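Local coordinates for endo-1,4-beta-mannanase (Eisenia fetida, PDB 5Y6T), which probably hydrolyses internal beta-1,4-mannosidic linkages in the backbone of mannans, as a glycoside hydrolase of family GH5, at residues Arg36-Gly41 with Leu66-His71; Ser97-Phe102 with Val113-Trp118. All coordinates share one frame; numbering follows the deposited sequence.

Interaction 1: residues Arg36-Gly41 with Leu66-His71; sequences RDFGNG and LRIWVH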
# COMPACT_ATOMS: atom_id res chain seq x y z
N ARG A 36 4.30 -14.78 -6.16
CA ARG A 36 3.95 -15.76 -7.18
C ARG A 36 2.45 -16.02 -7.18
O ARG A 36 1.97 -17.12 -7.49
CB ARG A 36 4.76 -17.04 -6.94
CG ARG A 36 6.24 -16.79 -7.03
CD ARG A 36 7.06 -18.07 -6.90
NE ARG A 36 8.48 -17.87 -7.21
CZ ARG A 36 9.22 -18.75 -7.90
NH1 ARG A 36 8.69 -19.88 -8.38
NH2 ARG A 36 10.50 -18.50 -8.12
N ASP A 37 1.68 -15.00 -6.83
CA ASP A 37 0.23 -15.14 -6.81
C ASP A 37 -0.45 -14.84 -8.14
O ASP A 37 -1.50 -15.39 -8.47
CB ASP A 37 -0.34 -14.21 -5.73
CG ASP A 37 -0.13 -14.78 -4.34
OD1 ASP A 37 -0.37 -15.99 -4.18
OD2 ASP A 37 0.19 -14.04 -3.42
N PHE A 38 0.10 -13.87 -8.84
CA PHE A 38 -0.42 -13.39 -10.12
C PHE A 38 0.63 -13.51 -11.21
O PHE A 38 1.80 -13.24 -10.98
CB PHE A 38 -0.89 -11.93 -9.95
CG PHE A 38 -1.91 -11.76 -8.86
CD1 PHE A 38 -3.24 -11.98 -9.05
CD2 PHE A 38 -1.50 -11.34 -7.59
CE1 PHE A 38 -4.16 -11.84 -8.05
CE2 PHE A 38 -2.42 -11.15 -6.58
CZ PHE A 38 -3.74 -11.39 -6.77
N GLY A 39 0.21 -13.84 -12.41
CA GLY A 39 1.18 -14.01 -13.47
C GLY A 39 1.65 -15.48 -13.58
O GLY A 39 1.47 -16.31 -12.64
N ASN A 40 2.19 -15.79 -14.74
CA ASN A 40 2.78 -17.13 -15.04
C ASN A 40 1.81 -18.27 -14.76
O ASN A 40 2.21 -19.37 -14.38
CB ASN A 40 4.13 -17.28 -14.38
CG ASN A 40 5.14 -16.28 -14.93
OD1 ASN A 40 5.11 -15.96 -16.13
ND2 ASN A 40 6.06 -15.82 -14.08
N GLY A 41 0.53 -17.99 -15.01
CA GLY A 41 -0.58 -18.99 -14.85
C GLY A 41 -0.80 -19.51 -13.43
O GLY A 41 -1.53 -20.50 -13.23
N LEU A 66 -8.95 -4.86 1.25
CA LEU A 66 -7.77 -5.66 1.41
C LEU A 66 -6.59 -5.05 0.69
O LEU A 66 -6.76 -4.35 -0.30
CB LEU A 66 -8.02 -7.14 0.99
CG LEU A 66 -8.22 -7.46 -0.47
CD1 LEU A 66 -6.92 -7.57 -1.29
CD2 LEU A 66 -9.07 -8.67 -0.60
N ARG A 67 -5.40 -5.38 1.14
CA ARG A 67 -4.15 -4.99 0.50
C ARG A 67 -3.38 -6.22 0.11
O ARG A 67 -3.16 -7.11 0.92
CB ARG A 67 -3.33 -4.11 1.46
CG ARG A 67 -1.99 -3.59 0.92
CD ARG A 67 -1.53 -2.48 1.88
NE ARG A 67 -0.21 -1.93 1.56
CZ ARG A 67 0.92 -2.27 2.19
NH1 ARG A 67 0.99 -3.29 3.06
NH2 ARG A 67 2.04 -1.60 1.86
N ILE A 68 -2.95 -6.29 -1.13
CA ILE A 68 -2.30 -7.47 -1.67
C ILE A 68 -1.09 -7.07 -2.52
O ILE A 68 -1.07 -6.02 -3.22
CB ILE A 68 -3.29 -8.30 -2.53
CG1 ILE A 68 -2.64 -9.67 -2.88
CG2 ILE A 68 -3.81 -7.56 -3.77
CD1 ILE A 68 -3.66 -10.74 -3.21
N TRP A 69 -0.08 -7.91 -2.49
CA TRP A 69 1.21 -7.59 -3.11
C TRP A 69 1.44 -8.44 -4.34
O TRP A 69 1.06 -9.63 -4.36
CB TRP A 69 2.33 -7.85 -2.15
CG TRP A 69 2.38 -7.06 -0.88
CD1 TRP A 69 1.44 -6.19 -0.38
CD2 TRP A 69 3.44 -7.07 0.07
NE1 TRP A 69 1.85 -5.70 0.86
CE2 TRP A 69 3.08 -6.22 1.14
CE3 TRP A 69 4.67 -7.74 0.14
CZ2 TRP A 69 3.92 -6.02 2.26
CZ3 TRP A 69 5.49 -7.52 1.23
CH2 TRP A 69 5.11 -6.68 2.28
N VAL A 70 2.15 -7.87 -5.30
CA VAL A 70 2.33 -8.54 -6.61
C VAL A 70 3.79 -8.84 -6.89
O VAL A 70 4.20 -9.99 -6.66
CB VAL A 70 1.67 -7.76 -7.77
CG1 VAL A 70 1.79 -8.49 -9.10
CG2 VAL A 70 0.19 -7.42 -7.45
N HIS A 71 4.60 -7.92 -7.37
CA HIS A 71 5.95 -8.32 -7.79
C HIS A 71 6.90 -8.60 -6.62
O HIS A 71 7.89 -9.39 -6.78
CB HIS A 71 6.64 -7.25 -8.64
CG HIS A 71 5.85 -6.81 -9.84
ND1 HIS A 71 5.38 -7.70 -10.79
CD2 HIS A 71 5.58 -5.58 -10.30
CE1 HIS A 71 4.82 -7.02 -11.78
NE2 HIS A 71 4.92 -5.72 -11.50
O HOH W 1 2.17 -12.12 -4.05
O HOH W 2 2.18 -12.17 -6.91
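The phenyl ring of F38 meets the strand with its edge: I68 CD1 lies close to the ring plane, 3.6 Å from F38 CE2 and equally near CZ, and I68 CG1 is in plane at the same rim. V70 CG2 approaches obliquely, 4.3 Å from F38 CD2. Within the strand, W69 NE1 lies 3.4 Å above the plane of the R67 guanidinium, displaced from its middle, and R67 NH1 lies at the edge of the W69 ring, in its plane; salt bridges join R67 to E163 and E297. The two main side chains approach head-on, F38 out of the loop and I68 off the strand. With CG1 of I68 anti to the backbone N (chi1 -170°) and CD1 extended beyond it (chi2 157°), the methyl is carried out to the ring. L51 of helix 42-60 touches both F38 and I68, and L99 of helix 95-108 also packs on F38. This is the (beta/alpha)8 barrel of the GH5 family: the loop follows barrel strand 20-28 and leads into helix 42-60, while residues 66-69 run along the next parallel strand. Further along, the polar join is made by water. Water 1 donates to D37 OD2 at 2.8 Å and to W69 O at 2.7 Å, bridging a carboxylate and a strand carbonyl. Water 2 accepts from D37 N at 2.9 Å and donates to V70 O at 3.0 Å, where the strand bends away. The D37 carboxylate is gripped further by the backbone N atoms of N33 and Q32, which hold it within the loop.

Interaction 2: residues Ser97-Phe102 with Val113-Trp118; sequences SDLAQF and VFIVLW
V113 against F102, with L99 beside them, carries this contact, in which a helix packs against the outside of a (beta/alpha)8 barrel strand. Helix 95-108 leads into strand 112-119, and L99 and F102, three residues apart, project from one side of the helix toward V113 and I115, the alternate residues that face it from the strand. V113, with the most surface buried here, presents both of its methyls to a single ring atom: CG1 lies at the ring edge, 3.9 Å from F102 CE2, while CG2, 4.0 Å from the same carbon, stands well off the ring plane. CG of F102 stands anti to the backbone N (chi1 -177°), which sends the ring outward from the helix to the strand. Nearer the start of the helix segment, a branch methyl of L99 meets the terminal methyl of its partner I115 at a slant. No hydrogen bond joins the two segments, and all four residues are buried, which makes the join wholly apolar. The same side chains reach neighbouring strands and a neighbouring helix: F102 also touches I68 of strand 65-72 and Y43 and I55 of helix 42-60, while I115 packs on V70 and on L159 and W162 of strand 159-163. On the other side of the strand, F114 and V116 point into the barrel, V116 touching R67, W69 and E163. In I115 the extended arm (chi2 170°) holds its terminal CD1 out from the strand, 4.2 Å from L99 CD2.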
# COMPACT_ATOMS: atom_id res chain seq x y z
N SER A 97 -5.23 -10.66 -16.50
CA SER A 97 -6.41 -11.49 -16.39
C SER A 97 -6.55 -12.11 -15.00
O SER A 97 -7.65 -12.29 -14.50
CB SER A 97 -6.47 -12.56 -17.54
OG SER A 97 -5.37 -13.38 -17.61
N ASP A 98 -5.42 -12.46 -14.37
CA ASP A 98 -5.46 -13.02 -13.04
C ASP A 98 -6.02 -11.98 -12.06
O ASP A 98 -6.91 -12.25 -11.29
CB ASP A 98 -4.08 -13.46 -12.55
CG ASP A 98 -3.48 -14.61 -13.36
OD1 ASP A 98 -4.27 -15.30 -14.03
OD2 ASP A 98 -2.22 -14.83 -13.29
N LEU A 99 -5.45 -10.76 -12.09
CA LEU A 99 -5.97 -9.71 -11.24
C LEU A 99 -7.45 -9.36 -11.55
O LEU A 99 -8.21 -9.00 -10.66
CB LEU A 99 -5.13 -8.45 -11.38
CG LEU A 99 -3.79 -8.49 -10.70
CD1 LEU A 99 -2.85 -7.46 -11.27
CD2 LEU A 99 -3.97 -8.32 -9.18
N ALA A 100 -7.80 -9.39 -12.84
CA ALA A 100 -9.17 -9.21 -13.30
C ALA A 100 -10.11 -10.16 -12.59
O ALA A 100 -11.13 -9.73 -12.15
CB ALA A 100 -9.32 -9.23 -14.86
N GLN A 101 -9.78 -11.44 -12.58
CA GLN A 101 -10.61 -12.47 -11.93
C GLN A 101 -10.75 -12.13 -10.44
O GLN A 101 -11.86 -12.14 -9.87
CB GLN A 101 -9.95 -13.83 -12.06
CG GLN A 101 -9.97 -14.51 -13.42
CD GLN A 101 -9.49 -15.95 -13.31
OE1 GLN A 101 -10.10 -16.77 -12.60
NE2 GLN A 101 -8.30 -16.22 -13.86
N PHE A 102 -9.64 -11.74 -9.84
CA PHE A 102 -9.61 -11.43 -8.38
C PHE A 102 -10.52 -10.21 -8.09
O PHE A 102 -11.38 -10.25 -7.22
CB PHE A 102 -8.17 -11.16 -7.98
CG PHE A 102 -7.98 -10.90 -6.50
CD1 PHE A 102 -8.06 -11.96 -5.61
CD2 PHE A 102 -7.57 -9.67 -6.06
CE1 PHE A 102 -7.86 -11.77 -4.26
CE2 PHE A 102 -7.33 -9.47 -4.72
CZ PHE A 102 -7.44 -10.53 -3.81
N VAL A 113 -10.01 -3.44 -3.35
CA VAL A 113 -8.68 -4.05 -3.44
C VAL A 113 -7.62 -2.97 -3.67
O VAL A 113 -7.76 -2.14 -4.56
CB VAL A 113 -8.65 -5.03 -4.61
CG1 VAL A 113 -7.28 -5.62 -4.85
CG2 VAL A 113 -9.61 -6.22 -4.29
N PHE A 114 -6.56 -3.04 -2.88
CA PHE A 114 -5.40 -2.18 -3.02
C PHE A 114 -4.22 -3.03 -3.40
O PHE A 114 -3.86 -3.96 -2.67
CB PHE A 114 -5.19 -1.35 -1.75
CG PHE A 114 -6.35 -0.41 -1.47
CD1 PHE A 114 -7.57 -0.87 -0.94
CD2 PHE A 114 -6.29 0.91 -1.86
CE1 PHE A 114 -8.67 -0.01 -0.73
CE2 PHE A 114 -7.38 1.76 -1.65
CZ PHE A 114 -8.58 1.28 -1.13
N ILE A 115 -3.61 -2.68 -4.50
CA ILE A 115 -2.57 -3.51 -5.18
C ILE A 115 -1.21 -2.88 -5.07
O ILE A 115 -1.01 -1.78 -5.55
CB ILE A 115 -2.90 -3.76 -6.68
CG1 ILE A 115 -4.34 -4.28 -6.86
CG2 ILE A 115 -1.91 -4.73 -7.29
CD1 ILE A 115 -4.82 -4.31 -8.30
N VAL A 116 -0.30 -3.62 -4.44
CA VAL A 116 1.06 -3.18 -4.20
C VAL A 116 2.03 -3.80 -5.19
O VAL A 116 2.22 -4.99 -5.19
CB VAL A 116 1.51 -3.49 -2.75
CG1 VAL A 116 2.84 -2.85 -2.53
CG2 VAL A 116 0.52 -2.97 -1.70
N LEU A 117 2.72 -2.97 -5.97
CA LEU A 117 3.64 -3.50 -6.99
C LEU A 117 4.93 -4.10 -6.45
O LEU A 117 5.19 -5.29 -6.70
CB LEU A 117 3.96 -2.41 -7.98
CG LEU A 117 2.82 -1.77 -8.77
CD1 LEU A 117 3.30 -0.64 -9.71
CD2 LEU A 117 2.13 -2.79 -9.66
N TRP A 118 5.65 -3.31 -5.67
CA TRP A 118 6.98 -3.65 -5.29
C TRP A 118 7.12 -3.71 -3.78
O TRP A 118 6.37 -3.05 -3.07
CB TRP A 118 7.99 -2.66 -5.83
CG TRP A 118 7.96 -2.51 -7.30
CD1 TRP A 118 7.45 -1.45 -7.98
CD2 TRP A 118 8.55 -3.35 -8.28
NE1 TRP A 118 7.66 -1.58 -9.31
CE2 TRP A 118 8.37 -2.73 -9.52
CE3 TRP A 118 9.28 -4.55 -8.24
CZ2 TRP A 118 8.78 -3.32 -10.72
CZ3 TRP A 118 9.71 -5.09 -9.38
CH2 TRP A 118 9.45 -4.49 -10.63

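How the interactions relate
Both segments of interaction 1 precede those of interaction 2 in the sequence, and the two contacts lie about 6 Å apart, centre to centre. Both reach the barrel sheet, where strands 65-72 and 112-119 are parallel neighbours, probably hydrogen-bonded from V116 N to I68 O at 2.8 Å. V70 CG2 and I115 CG2 pack at 3.4 Å between these strands. A second tie joins the loop to the helix: G39 N probably donates to D98 OD2, also at 2.8 Å. The loop after strand 20-28, helix 95-108 and the two strands are thus joined in one sector of the barrel, with an apolar layer between strands and helix.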